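Local coordinates for protein hydrogen peroxide-inducible genes activator (Corynebacterium glutamicum, PDB 6G1D) that probably senses hydrogen peroxide by a peroxidatic mechanism and, as a LysR-type transcription factor, controls the expression of peroxide-responsive genes, at residues 8-18 against 41-52; 268-276 against 317-325. The protein carries 1 engineered substitution. All blocks are in the same frame, centred on the assembly; numbering follows the deposited sequence.

Overall arrangement
The two contacts sit at opposite ends of an elongated, modular regulator, their centres 67 Å apart and their nearest atoms about 47 Å apart, on opposite sides of the chain's centre. Contact 1 comes first in sequence and packs helix 12-24 against helix 38-52 within the lysR-family helix-turn-helix region. Helix 68-95 then leads to the LysR substrate-binding domain, where contact 2 sets strand 267-287 of the mixed sheet beside the irregular tail that follows helix 293-316. They share no helix, strand or sheet. Each is internal to its own module and neither touches the other, so a link between sensing and DNA binding would probably involve other parts of the chain or assembly.

Contact 1 (8-18 against 41-52)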
ATOM      1  N   TYR B   8      21.039 -41.112  14.742  1.00 48.73           N
ATOM      2  CA  TYR B   8      21.344 -39.736  15.083  1.00 47.19           C
ATOM      3  C   TYR B   8      20.168 -38.756  14.955  1.00 44.24           C
ATOM      4  O   TYR B   8      19.490 -38.718  13.944  1.00 44.16           O
ATOM      5  CB  TYR B   8      22.551 -39.236  14.291  1.00 46.65           C
ATOM      6  CG  TYR B   8      22.795 -37.769  14.483  1.00 46.49           C
ATOM      7  CD1 TYR B   8      23.381 -37.271  15.671  1.00 45.46           C
ATOM      8  CD2 TYR B   8      22.387 -36.861  13.510  1.00 46.50           C
ATOM      9  CE1 TYR B   8      23.562 -35.913  15.846  1.00 46.81           C
ATOM     10  CE2 TYR B   8      22.583 -35.502  13.667  1.00 45.10           C
ATOM     11  CZ  TYR B   8      23.152 -35.020  14.824  1.00 46.81           C
ATOM     12  OH  TYR B   8      23.327 -33.667  14.982  1.00 42.81           O
ATOM     13  N   ARG B   9      19.941 -37.984  16.022  1.00 45.35           N
ATOM     14  CA  ARG B   9      18.918 -36.942  16.059  1.00 46.42           C
ATOM     15  C   ARG B   9      19.615 -35.666  16.492  1.00 45.59           C
ATOM     16  O   ARG B   9      20.259 -35.671  17.508  1.00 44.25           O
ATOM     17  CB  ARG B   9      17.807 -37.284  17.052  1.00 47.50           C
ATOM     18  CG  ARG B   9      17.019 -38.544  16.711  1.00 49.12           C
ATOM     19  CD  ARG B   9      16.222 -38.388  15.409  1.00 51.93           C
ATOM     20  NE  ARG B   9      15.545 -39.627  14.994  1.00 54.76           N
ATOM     21  CZ  ARG B   9      16.065 -40.589  14.212  1.00 58.43           C
ATOM     22  NH1 ARG B   9      17.291 -40.505  13.689  1.00 55.27           N
ATOM     23  NH2 ARG B   9      15.337 -41.664  13.940  1.00 62.34           N
ATOM     24  N   PRO B  10      19.507 -34.575  15.712  1.00 41.40           N
ATOM     25  CA  PRO B  10      20.150 -33.335  16.166  1.00 41.64           C
ATOM     26  C   PRO B  10      19.519 -32.797  17.446  1.00 41.96           C
ATOM     27  O   PRO B  10      18.339 -33.039  17.718  1.00 41.65           O
ATOM     28  CB  PRO B  10      19.949 -32.339  15.006  1.00 41.06           C
ATOM     29  CG  PRO B  10      19.045 -32.979  14.066  1.00 40.57           C
ATOM     30  CD  PRO B  10      19.007 -34.469  14.341  1.00 40.80           C
ATOM     31  N   THR B  11      20.337 -32.134  18.248  1.00 42.77           N
ATOM     32  CA  THR B  11      19.839 -31.453  19.432  1.00 43.39           C
ATOM     33  C   THR B  11      19.573 -30.000  19.092  1.00 43.16           C
ATOM     34  O   THR B  11      20.131 -29.454  18.136  1.00 42.73           O
ATOM     35  CB  THR B  11      20.874 -31.499  20.572  1.00 44.16           C
ATOM     36  OG1 THR B  11      22.064 -30.861  20.113  1.00 43.81           O
ATOM     37  CG2 THR B  11      21.190 -32.929  20.955  1.00 44.70           C
ATOM     38  N   LEU B  12      18.748 -29.360  19.894  1.00 46.81           N
ATOM     39  CA  LEU B  12      18.576 -27.920  19.768  1.00 48.13           C
ATOM     40  C   LEU B  12      19.917 -27.180  19.926  1.00 47.77           C
ATOM     41  O   LEU B  12      20.204 -26.254  19.156  1.00 49.35           O
ATOM     42  CB  LEU B  12      17.534 -27.408  20.750  1.00 47.43           C
ATOM     43  CG  LEU B  12      16.115 -27.838  20.372  1.00 47.30           C
ATOM     44  CD1 LEU B  12      15.201 -27.715  21.587  1.00 47.25           C
ATOM     45  CD2 LEU B  12      15.575 -27.116  19.108  1.00 46.03           C
ATOM     46  N   ALA B  13      20.766 -27.627  20.842  1.00 45.22           N
ATOM     47  CA  ALA B  13      22.078 -26.982  21.047  1.00 45.52           C
ATOM     48  C   ALA B  13      22.909 -27.022  19.779  1.00 44.75           C
ATOM     49  O   ALA B  13      23.575 -26.066  19.430  1.00 45.05           O
ATOM     50  CB  ALA B  13      22.847 -27.601  22.220  1.00 46.24           C
ATOM     51  N   GLN B  14      22.872 -28.139  19.068  1.00 43.65           N
ATOM     52  CA  GLN B  14      23.616 -28.237  17.824  1.00 43.10           C
ATOM     53  C   GLN B  14      23.063 -27.323  16.769  1.00 42.78           C
ATOM     54  O   GLN B  14      23.814 -26.698  16.031  1.00 42.85           O
ATOM     55  CB  GLN B  14      23.615 -29.696  17.329  1.00 42.65           C
ATOM     56  CG  GLN B  14      24.559 -30.587  18.156  1.00 43.35           C
ATOM     57  CD  GLN B  14      24.265 -32.066  18.023  1.00 43.36           C
ATOM     58  OE1 GLN B  14      23.294 -32.501  17.375  1.00 42.85           O
ATOM     59  NE2 GLN B  14      25.150 -32.854  18.609  1.00 44.24           N
ATOM     60  N   LEU B  15      21.739 -27.239  16.682  1.00 44.00           N
ATOM     61  CA  LEU B  15      21.102 -26.339  15.737  1.00 44.02           C
ATOM     62  C   LEU B  15      21.418 -24.891  16.053  1.00 44.92           C
ATOM     63  O   LEU B  15      21.652 -24.112  15.114  1.00 45.10           O
ATOM     64  CB  LEU B  15      19.598 -26.584  15.669  1.00 43.78           C
ATOM     65  CG  LEU B  15      19.183 -27.958  15.071  1.00 43.05           C
ATOM     66  CD1 LEU B  15      17.661 -28.054  15.066  1.00 42.54           C
ATOM     67  CD2 LEU B  15      19.723 -28.143  13.681  1.00 42.91           C
ATOM     68  N   ARG B  16      21.422 -24.512  17.343  1.00 48.55           N
ATOM     69  CA  ARG B  16      21.789 -23.136  17.727  1.00 49.80           C
ATOM     70  C   ARG B  16      23.204 -22.829  17.264  1.00 49.89           C
ATOM     71  O   ARG B  16      23.459 -21.777  16.681  1.00 50.67           O
ATOM     72  CB  ARG B  16      21.660 -22.895  19.236  1.00 50.84           C
ATOM     73  CG  ARG B  16      20.187 -22.807  19.658  1.00 52.66           C
ATOM     74  CD  ARG B  16      19.842 -22.270  21.033  1.00 57.66           C
ATOM     75  NE  ARG B  16      19.775 -23.312  22.061  1.00 68.40           N
ATOM     76  CZ  ARG B  16      18.689 -23.983  22.481  1.00 64.11           C
ATOM     77  NH1 ARG B  16      17.444 -23.761  22.009  1.00 51.64           N
ATOM     78  NH2 ARG B  16      18.850 -24.887  23.458  1.00 60.01           N
ATOM     79  N   THR B  17      24.129 -23.756  17.469  1.00 47.76           N
ATOM     80  CA  THR B  17      25.484 -23.571  16.977  1.00 48.06           C
ATOM     81  C   THR B  17      25.536 -23.328  15.482  1.00 47.70           C
ATOM     82  O   THR B  17      26.199 -22.407  15.025  1.00 48.58           O
ATOM     83  CB  THR B  17      26.406 -24.757  17.364  1.00 47.83           C
ATOM     84  OG1 THR B  17      26.717 -24.674  18.733  1.00 49.29           O
ATOM     85  CG2 THR B  17      27.715 -24.741  16.587  1.00 48.28           C
ATOM     86  N   PHE B  18      24.856 -24.168  14.723  1.00 41.95           N
ATOM     87  CA  PHE B  18      24.835 -24.007  13.255  1.00 41.71           C
ATOM     88  C   PHE B  18      24.282 -22.638  12.838  1.00 42.57           C
ATOM     89  O   PHE B  18      24.867 -21.943  12.021  1.00 43.22           O
ATOM     90  CB  PHE B  18      23.988 -25.146  12.642  1.00 40.66           C
ATOM     91  CG  PHE B  18      23.641 -24.978  11.202  1.00 40.55           C
ATOM     92  CD1 PHE B  18      24.591 -24.556  10.268  1.00 40.97           C
ATOM     93  CD2 PHE B  18      22.355 -25.284  10.749  1.00 40.19           C
ATOM     94  CE1 PHE B  18      24.253 -24.440   8.936  1.00 40.96           C
ATOM     95  CE2 PHE B  18      22.028 -25.133   9.424  1.00 40.30           C
ATOM     96  CZ  PHE B  18      22.983 -24.714   8.535  1.00 40.64           C
ATOM     97  N   LEU B  41      32.190 -25.090  20.459  1.00 47.43           N
ATOM     98  CA  LEU B  41      31.439 -24.715  19.261  1.00 45.97           C
ATOM     99  C   LEU B  41      31.779 -25.650  18.116  1.00 45.32           C
ATOM    100  O   LEU B  41      30.878 -26.156  17.467  1.00 43.83           O
ATOM    101  CB  LEU B  41      31.760 -23.282  18.858  1.00 46.89           C
ATOM    102  CG  LEU B  41      30.900 -22.721  17.712  1.00 45.77           C
ATOM    103  CD1 LEU B  41      29.551 -22.187  18.172  1.00 45.18           C
ATOM    104  CD2 LEU B  41      31.735 -21.678  16.957  1.00 47.12           C
ATOM    105  N   SER B  42      33.068 -25.841  17.839  1.00 53.86           N
ATOM    106  CA  SER B  42      33.487 -26.707  16.727  1.00 53.66           C
ATOM    107  C   SER B  42      33.058 -28.175  16.938  1.00 53.02           C
ATOM    108  O   SER B  42      32.651 -28.808  15.989  1.00 52.11           O
ATOM    109  CB  SER B  42      34.998 -26.594  16.492  1.00 55.74           C
ATOM    110  OG  SER B  42      35.697 -27.273  17.495  1.00 57.19           O
ATOM    111  N   GLN B  43      33.122 -28.673  18.168  1.00 55.22           N
ATOM    112  CA  GLN B  43      32.639 -30.021  18.521  1.00 56.28           C
ATOM    113  C   GLN B  43      31.146 -30.197  18.242  1.00 52.91           C
ATOM    114  O   GLN B  43      30.745 -31.204  17.705  1.00 54.19           O
ATOM    115  CB  GLN B  43      32.880 -30.361  20.008  1.00 57.71           C
ATOM    116  CG  GLN B  43      32.462 -31.820  20.343  1.00 62.04           C
ATOM    117  CD  GLN B  43      31.498 -32.037  21.546  1.00 71.42           C
ATOM    118  OE1 GLN B  43      31.927 -31.930  22.708  1.00 69.51           O
ATOM    119  NE2 GLN B  43      30.208 -32.418  21.257  1.00 62.13           N
ATOM    120  N   ALA B  44      30.338 -29.218  18.614  1.00 49.55           N
ATOM    121  CA  ALA B  44      28.900 -29.229  18.344  1.00 47.97           C
ATOM    122  C   ALA B  44      28.623 -29.212  16.843  1.00 47.03           C
ATOM    123  O   ALA B  44      27.774 -29.961  16.353  1.00 46.09           O
ATOM    124  CB  ALA B  44      28.207 -28.044  19.019  1.00 48.68           C
ATOM    125  N   LEU B  45      29.332 -28.359  16.106  1.00 42.17           N
ATOM    126  CA  LEU B  45      29.129 -28.286  14.663  1.00 41.56           C
ATOM    127  C   LEU B  45      29.551 -29.592  13.993  1.00 41.84           C
ATOM    128  O   LEU B  45      28.832 -30.084  13.146  1.00 40.79           O
ATOM    129  CB  LEU B  45      29.913 -27.136  14.052  1.00 42.26           C
ATOM    130  CG  LEU B  45      29.850 -27.025  12.515  1.00 41.87           C
ATOM    131  CD1 LEU B  45      28.436 -26.747  12.046  1.00 40.68           C
ATOM    132  CD2 LEU B  45      30.880 -26.037  11.987  1.00 43.08           C
ATOM    133  N   VAL B  46      30.711 -30.133  14.349  1.00 46.82           N
ATOM    134  CA  VAL B  46      31.229 -31.381  13.749  1.00 47.21           C
ATOM    135  C   VAL B  46      30.327 -32.571  14.112  1.00 46.47           C
ATOM    136  O   VAL B  46      30.113 -33.440  13.300  1.00 46.18           O
ATOM    137  CB  VAL B  46      32.732 -31.636  14.137  1.00 49.24           C
ATOM    138  CG1 VAL B  46      33.206 -33.048  13.813  1.00 50.09           C
ATOM    139  CG2 VAL B  46      33.628 -30.597  13.471  1.00 50.05           C
ATOM    140  N   ALA B  47      29.774 -32.592  15.313  1.00 44.79           N
ATOM    141  CA  ALA B  47      28.797 -33.624  15.706  1.00 44.21           C
ATOM    142  C   ALA B  47      27.556 -33.549  14.819  1.00 42.75           C
ATOM    143  O   ALA B  47      27.043 -34.580  14.376  1.00 42.60           O
ATOM    144  CB  ALA B  47      28.411 -33.493  17.177  1.00 44.50           C
ATOM    145  N   LEU B  48      27.084 -32.331  14.550  1.00 37.41           N
ATOM    146  CA  LEU B  48      25.960 -32.125  13.651  1.00 36.36           C
ATOM    147  C   LEU B  48      26.296 -32.596  12.224  1.00 36.30           C
ATOM    148  O   LEU B  48      25.535 -33.335  11.616  1.00 35.98           O
ATOM    149  CB  LEU B  48      25.528 -30.654  13.659  1.00 36.01           C
ATOM    150  CG  LEU B  48      24.309 -30.284  12.815  1.00 35.31           C
ATOM    151  CD1 LEU B  48      23.059 -31.036  13.217  1.00 35.10           C
ATOM    152  CD2 LEU B  48      24.061 -28.787  12.945  1.00 35.47           C
ATOM    153  N   GLU B  49      27.432 -32.114  11.751  1.00 42.92           N
ATOM    154  CA  GLU B  49      27.828 -32.498  10.355  0.85 43.20           C
ATOM    155  C   GLU B  49      28.149 -34.053  10.081  1.00 44.03           C
ATOM    156  O   GLU B  49      27.658 -34.787   9.160  1.00 44.08           O
ATOM    157  CB  GLU B  49      29.066 -31.712   9.956  0.85 44.13           C
ATOM    158  CG  GLU B  49      28.807 -30.222   9.821  0.85 43.75           C
ATOM    159  CD  GLU B  49      30.051 -29.438   9.428  0.85 44.99           C
ATOM    160  OE1 GLU B  49      29.920 -28.651   8.471  0.85 45.02           O
ATOM    161  OE2 GLU B  49      31.154 -29.617  10.042  0.85 50.81           O
ATOM    162  N   THR B  50      28.722 -34.621  11.136  1.00 42.73           N
ATOM    163  CA  THR B  50      28.979 -36.053  11.110  1.00 43.75           C
ATOM    164  C   THR B  50      27.692 -36.847  11.239  1.00 43.14           C
ATOM    165  O   THR B  50      27.473 -37.792  10.491  1.00 43.66           O
ATOM    166  CB  THR B  50      29.906 -36.464  12.256  1.00 45.02           C
ATOM    167  OG1 THR B  50      31.112 -35.736  12.146  1.00 45.93           O
ATOM    168  CG2 THR B  50      30.214 -37.993  12.246  1.00 46.40           C
ATOM    169  N   GLY B  51      26.834 -36.447  12.170  1.00 43.05           N
ATOM    170  CA  GLY B  51      25.543 -37.093  12.367  1.00 42.70           C
ATOM    171  C   GLY B  51      24.679 -37.062  11.118  1.00 42.14           C
ATOM    172  O   GLY B  51      24.042 -38.048  10.769  1.00 42.49           O
ATOM    173  N   LEU B  52      24.665 -35.924  10.440  1.00 40.81           N
ATOM    174  CA  LEU B  52      23.941 -35.769   9.171  1.00 40.56           C
ATOM    175  C   LEU B  52      24.651 -36.319   7.918  1.00 41.54           C
ATOM    176  O   LEU B  52      23.991 -36.566   6.914  1.00 41.89           O
ATOM    177  CB  LEU B  52      23.599 -34.292   8.924  1.00 39.69           C
ATOM    178  CG  LEU B  52      22.770 -33.560   9.961  1.00 39.13           C
ATOM    179  CD1 LEU B  52      22.653 -32.110   9.490  1.00 38.73           C
ATOM    180  CD2 LEU B  52      21.395 -34.180  10.204  1.00 39.21           C
TER
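Q14 OE1, on a side chain that lays its NE2 against A47 CB, is gripped from opposite faces of its amide plane. Y8 OH donates to Q14 OE1 at 2.7 Å, and T11 N reaches the same Q14 OE1 at 3.1 Å. Q14 N in turn donates to T11 OG1 at 3.0 Å, completing a capping box at the start of helix 12-24. In this LysR-type winged helix-turn-helix, that first helix crosses helix 38-52, which corresponds to the recognition helix of the family, at 106° with 8.7 Å between the axes of the two segments. No hydrogen bond spans the interface; the polar network instead fixes the tyrosine whose ring does much of the packing. With CG anti to the backbone N (chi1 173°), the Y8 ring lies against helix 38-52, and G51 CA makes a CH-pi contact 3.5 Å from the ring centroid, 18° off its normal. P10 N lies over the other face, and L52 CD2 meets the ring edge in plane. The close approach relies on G51 having no side chain.

L48 divides its two methyls between neighbours. L48 CD1 comes to 3.2 Å from Y8 OH, a tight contact, and also touches P10 CB; L48 CD2 turns to the other side, 3.7 Å from F18 CB, and meets the carbonyl oxygen of Q14 as well. L15 and L52 also pack on F87 of the second subunit, which ties this interface to the dimer.

At the other end of the crossing T17 faces helix 38-52 with both branches: OG1 rests beside A44 CB, while the CG2 methyl, anti to the backbone N, comes 3.5 Å from L41 CD1.

Contact 2 (268-276 against 317-325); sequences ATANFNSDV and TGITLKQNV
K322 threads its side chain along the 273-276 turn, where NZ meets V276 O at 2.7 Å, nearly head-on to the carbonyl (C=O...N angle 164°). The chain begins with CG anti to the backbone N and is bent at chi2 (68°) and chi4 (64°). It runs forward alongside its own tail, CD passing F272 O, and the second bend turns NZ between the turn and the next two residues, where N324 OD1 at 2.8 Å and Q323 O accept from it. A weak bond to N273 O adds a fourth acceptor; that oxygen also closes the type I beta turn by accepting from V276 N. This cluster of oxygens, with D173 close by, would be expected to favour the charged amine.

The turn lies in the irregular part of strand 267-287, after its regular piece 268-270, in the LysR substrate-binding domain, whose fold is that of periplasmic binding proteins. Beside it the C-terminal tail runs in the same direction without forming a regular strand, and three waters bridge the two segments, one of them from backbone to backbone.

N271 turns CG anti to its carbonyl carbon, laying the amide across the backbone of K322. ND2 is held chiefly by Q188 and makes only a weak bond to T320 O, at 3.0 Å. OD1 accepts from a water at 2.6 Å that K322 N in turn donates to. A second water joins F272 O to Q323 N. Further back, T269 OG1 sits between its backbone N and carbonyl carbon, 3.4 Å from I319 CG2; a third water bonds to that hydroxyl and donates to T320 O (2.9 Å).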
ATOM      1  N   ALA B 268      -6.038  25.921  23.923  1.00 36.33           N
ATOM      2  CA  ALA B 268      -6.924  26.029  25.067  1.00 36.57           C
ATOM      3  C   ALA B 268      -7.978  24.956  24.952  1.00 37.91           C
ATOM      4  O   ALA B 268      -8.072  24.301  23.914  1.00 36.71           O
ATOM      5  CB  ALA B 268      -7.559  27.393  25.133  1.00 42.55           C
ATOM      6  N   THR B 269      -8.754  24.756  26.007  1.00 36.10           N
ATOM      7  CA  THR B 269      -9.779  23.731  26.044  1.00 36.51           C
ATOM      8  C   THR B 269     -11.103  24.295  26.494  1.00 36.19           C
ATOM      9  O   THR B 269     -11.160  25.346  27.109  1.00 37.53           O
ATOM     10  CB  THR B 269      -9.401  22.590  27.038  1.00 37.60           C
ATOM     11  OG1 THR B 269      -9.171  23.137  28.339  1.00 36.38           O
ATOM     12  CG2 THR B 269      -8.163  21.822  26.557  1.00 37.94           C
ATOM     13  N   ALA B 270     -12.156  23.537  26.243  1.00 35.27           N
ATOM     14  CA  ALA B 270     -13.504  23.867  26.652  1.00 36.06           C
ATOM     15  C   ALA B 270     -14.305  22.599  26.847  1.00 35.71           C
ATOM     16  O   ALA B 270     -13.963  21.555  26.294  1.00 34.96           O
ATOM     17  CB  ALA B 270     -14.171  24.680  25.567  1.00 36.76           C
ATOM     18  N   ASN B 271     -15.409  22.701  27.583  1.00 36.48           N
ATOM     19  CA  ASN B 271     -16.292  21.556  27.765  1.00 36.48           C
ATOM     20  C   ASN B 271     -17.742  21.897  27.557  1.00 37.91           C
ATOM     21  O   ASN B 271     -18.161  23.037  27.746  1.00 39.09           O
ATOM     22  CB  ASN B 271     -16.128  20.966  29.174  1.00 36.40           C
ATOM     23  CG  ASN B 271     -14.845  20.176  29.322  1.00 35.03           C
ATOM     24  OD1 ASN B 271     -14.711  19.105  28.722  1.00 34.19           O
ATOM     25  ND2 ASN B 271     -13.891  20.709  30.084  1.00 34.98           N
ATOM     26  N   PHE B 272     -18.508  20.871  27.216  1.00 39.92           N
ATOM     27  CA  PHE B 272     -19.943  20.953  27.189  1.00 40.97           C
ATOM     28  C   PHE B 272     -20.458  20.958  28.614  1.00 44.37           C
ATOM     29  O   PHE B 272     -19.764  20.495  29.523  1.00 41.29           O
ATOM     30  CB  PHE B 272     -20.531  19.784  26.413  1.00 40.56           C
ATOM     31  CG  PHE B 272     -20.070  19.723  24.993  1.00 39.89           C
ATOM     32  CD1 PHE B 272     -20.562  20.630  24.066  1.00 41.37           C
ATOM     33  CD2 PHE B 272     -19.184  18.757  24.588  1.00 40.05           C
ATOM     34  CE1 PHE B 272     -20.118  20.595  22.753  1.00 43.34           C
ATOM     35  CE2 PHE B 272     -18.730  18.710  23.288  1.00 42.30           C
ATOM     36  CZ  PHE B 272     -19.196  19.629  22.365  1.00 44.66           C
ATOM     37  N   ASN B 273     -21.676  21.484  28.792  1.00 50.82           N
ATOM     38  CA  ASN B 273     -22.308  21.555  30.109  1.00 55.94           C
ATOM     39  C   ASN B 273     -22.657  20.154  30.646  1.00 55.08           C
ATOM     40  O   ASN B 273     -22.623  19.165  29.906  1.00 56.59           O
ATOM     41  CB  ASN B 273     -23.511  22.518  30.127  1.00 57.26           C
ATOM     42  CG  ASN B 273     -24.688  22.070  29.291  1.00 61.89           C
ATOM     43  OD1 ASN B 273     -25.332  21.065  29.560  1.00 62.92           O
ATOM     44  ND2 ASN B 273     -25.012  22.867  28.309  1.00 64.03           N
ATOM     45  N   SER B 274     -22.975  20.115  31.933  1.00 61.91           N
ATOM     46  CA  SER B 274     -23.260  18.898  32.684  1.00 67.78           C
ATOM     47  C   SER B 274     -24.318  17.980  32.075  1.00 65.88           C
ATOM     48  O   SER B 274     -24.174  16.770  32.167  1.00 66.79           O
ATOM     49  CB  SER B 274     -23.664  19.243  34.132  1.00 70.66           C
ATOM     50  OG  SER B 274     -22.628  19.901  34.819  1.00 82.03           O
ATOM     51  N   ASP B 275     -25.343  18.557  31.449  1.00 64.33           N
ATOM     52  CA  ASP B 275     -26.448  17.809  30.811  1.00 69.55           C
ATOM     53  C   ASP B 275     -26.104  17.168  29.467  1.00 64.64           C
ATOM     54  O   ASP B 275     -26.877  16.366  28.965  1.00 67.29           O
ATOM     55  CB  ASP B 275     -27.676  18.722  30.565  1.00 72.09           C
ATOM     56  CG  ASP B 275     -28.330  19.199  31.839  1.00 79.27           C
ATOM     57  OD1 ASP B 275     -28.846  18.346  32.588  1.00 94.53           O
ATOM     58  OD2 ASP B 275     -28.362  20.430  32.070  1.00 92.47           O
ATOM     59  N   VAL B 276     -24.974  17.531  28.865  1.00 54.44           N
ATOM     60  CA  VAL B 276     -24.585  16.979  27.561  1.00 53.22           C
ATOM     61  C   VAL B 276     -23.709  15.733  27.737  1.00 48.57           C
ATOM     62  O   VAL B 276     -22.794  15.708  28.533  1.00 50.29           O
ATOM     63  CB  VAL B 276     -23.814  18.016  26.737  1.00 50.78           C
ATOM     64  CG1 VAL B 276     -23.321  17.407  25.417  1.00 49.86           C
ATOM     65  CG2 VAL B 276     -24.671  19.263  26.512  1.00 57.19           C
ATOM     66  N   THR B 317      -2.895  18.400  35.332  1.00 36.69           N
ATOM     67  CA  THR B 317      -2.427  19.484  34.471  1.00 38.53           C
ATOM     68  C   THR B 317      -3.070  20.811  34.828  1.00 40.42           C
ATOM     69  O   THR B 317      -2.595  21.840  34.401  1.00 39.22           O
ATOM     70  CB  THR B 317      -2.737  19.246  32.985  1.00 38.51           C
ATOM     71  OG1 THR B 317      -4.147  19.174  32.808  1.00 36.68           O
ATOM     72  CG2 THR B 317      -2.093  17.967  32.501  1.00 39.44           C
ATOM     73  N   GLY B 318      -4.182  20.783  35.545  1.00 38.79           N
ATOM     74  CA  GLY B 318      -4.950  21.995  35.845  1.00 44.95           C
ATOM     75  C   GLY B 318      -6.063  22.260  34.856  1.00 44.54           C
ATOM     76  O   GLY B 318      -6.883  23.159  35.106  1.00 42.25           O
ATOM     77  N   ILE B 319      -6.126  21.485  33.764  1.00 39.75           N
ATOM     78  CA  ILE B 319      -7.118  21.691  32.719  1.00 37.80           C
ATOM     79  C   ILE B 319      -8.417  21.124  33.275  1.00 39.55           C
ATOM     80  O   ILE B 319      -8.449  20.012  33.784  1.00 38.28           O
ATOM     81  CB  ILE B 319      -6.644  20.999  31.418  1.00 40.59           C
ATOM     82  CG1 ILE B 319      -5.470  21.822  30.843  1.00 38.60           C
ATOM     83  CG2 ILE B 319      -7.778  20.832  30.419  1.00 41.24           C
ATOM     84  CD1 ILE B 319      -4.635  21.121  29.799  1.00 35.89           C
ATOM     85  N   THR B 320      -9.496  21.914  33.195  1.00 39.26           N
ATOM     86  CA  THR B 320     -10.752  21.545  33.821  1.00 40.84           C
ATOM     87  C   THR B 320     -11.378  20.485  32.949  1.00 43.38           C
ATOM     88  O   THR B 320     -11.361  20.624  31.736  1.00 38.82           O
ATOM     89  CB  THR B 320     -11.685  22.765  33.942  1.00 43.44           C
ATOM     90  OG1 THR B 320     -11.008  23.772  34.692  1.00 42.71           O
ATOM     91  CG2 THR B 320     -13.014  22.429  34.659  1.00 44.10           C
ATOM     92  N   LEU B 321     -11.876  19.412  33.577  1.00 40.34           N
ATOM     93  CA  LEU B 321     -12.481  18.296  32.883  1.00 38.81           C
ATOM     94  C   LEU B 321     -13.996  18.389  32.852  1.00 40.73           C
ATOM     95  O   LEU B 321     -14.591  19.062  33.657  1.00 38.60           O
ATOM     96  CB  LEU B 321     -12.052  16.989  33.542  1.00 36.67           C
ATOM     97  CG  LEU B 321     -10.520  16.783  33.596  1.00 38.74           C
ATOM     98  CD1 LEU B 321     -10.220  15.447  34.259  1.00 39.67           C
ATOM     99  CD2 LEU B 321      -9.844  16.933  32.236  1.00 34.18           C
ATOM    100  N   LYS B 322     -14.608  17.694  31.904  1.00 42.40           N
ATOM    101  CA  LYS B 322     -16.054  17.609  31.820  1.00 44.13           C
ATOM    102  C   LYS B 322     -16.655  17.162  33.142  1.00 47.09           C
ATOM    103  O   LYS B 322     -16.157  16.242  33.774  1.00 46.58           O
ATOM    104  CB  LYS B 322     -16.425  16.614  30.706  1.00 46.47           C
ATOM    105  CG  LYS B 322     -17.898  16.287  30.525  1.00 45.17           C
ATOM    106  CD  LYS B 322     -18.683  17.494  29.993  1.00 49.62           C
ATOM    107  CE  LYS B 322     -19.969  17.035  29.314  1.00 44.91           C
ATOM    108  NZ  LYS B 322     -20.864  16.380  30.278  1.00 47.53           N
ATOM    109  N   GLN B 323     -17.733  17.819  33.531  1.00 53.54           N
ATOM    110  CA  GLN B 323     -18.548  17.435  34.676  1.00 59.10           C
ATOM    111  C   GLN B 323     -19.775  16.720  34.134  1.00 59.60           C
ATOM    112  O   GLN B 323     -20.301  17.111  33.088  1.00 58.30           O
ATOM    113  CB  GLN B 323     -19.001  18.689  35.449  1.00 61.13           C
ATOM    114  CG  GLN B 323     -17.877  19.554  35.975  1.00 61.70           C
ATOM    115  CD  GLN B 323     -16.876  18.772  36.824  1.00 70.61           C
ATOM    116  OE1 GLN B 323     -15.666  18.766  36.540  1.00 60.69           O
ATOM    117  NE2 GLN B 323     -17.373  18.102  37.864  1.00 75.17           N
ATOM    118  N   ASN B 324     -20.210  15.671  34.826  1.00 62.63           N
ATOM    119  CA  ASN B 324     -21.377  14.888  34.416  1.00 65.80           C
ATOM    120  C   ASN B 324     -22.374  14.860  35.596  1.00 71.38           C
ATOM    121  O   ASN B 324     -21.969  14.595  36.726  1.00 75.23           O
ATOM    122  CB  ASN B 324     -20.936  13.490  33.951  1.00 62.43           C
ATOM    123  CG  ASN B 324     -19.996  13.538  32.738  1.00 59.01           C
ATOM    124  OD1 ASN B 324     -20.402  13.954  31.656  1.00 57.25           O
ATOM    125  ND2 ASN B 324     -18.747  13.113  32.909  1.00 55.54           N
ATOM    126  N   VAL B 325     -23.630  15.244  35.342  1.00 83.29           N
ATOM    127  CA  VAL B 325     -24.698  15.346  36.379  1.00 96.43           C
ATOM    128  C   VAL B 325     -24.270  16.146  37.625  1.00 96.43           C
ATOM    129  O   VAL B 325     -24.391  17.372  37.684  1.00 84.75           O
ATOM    130  CB  VAL B 325     -25.226  13.953  36.848  1.00103.37           C
ATOM    131  CG1 VAL B 325     -26.629  14.077  37.441  1.00100.97           C
ATOM    132  CG2 VAL B 325     -25.220  12.933  35.709  1.00100.09           C
TER
HETATM  133  O   HOH W   1     -11.270  22.960  30.001  1.00 40.38           O
HETATM  134  O   HOH W   2     -13.221  17.089  29.443  1.00 46.80           O
HETATM  135  O   HOH W   3     -18.570  20.470  32.254  1.00 50.21           O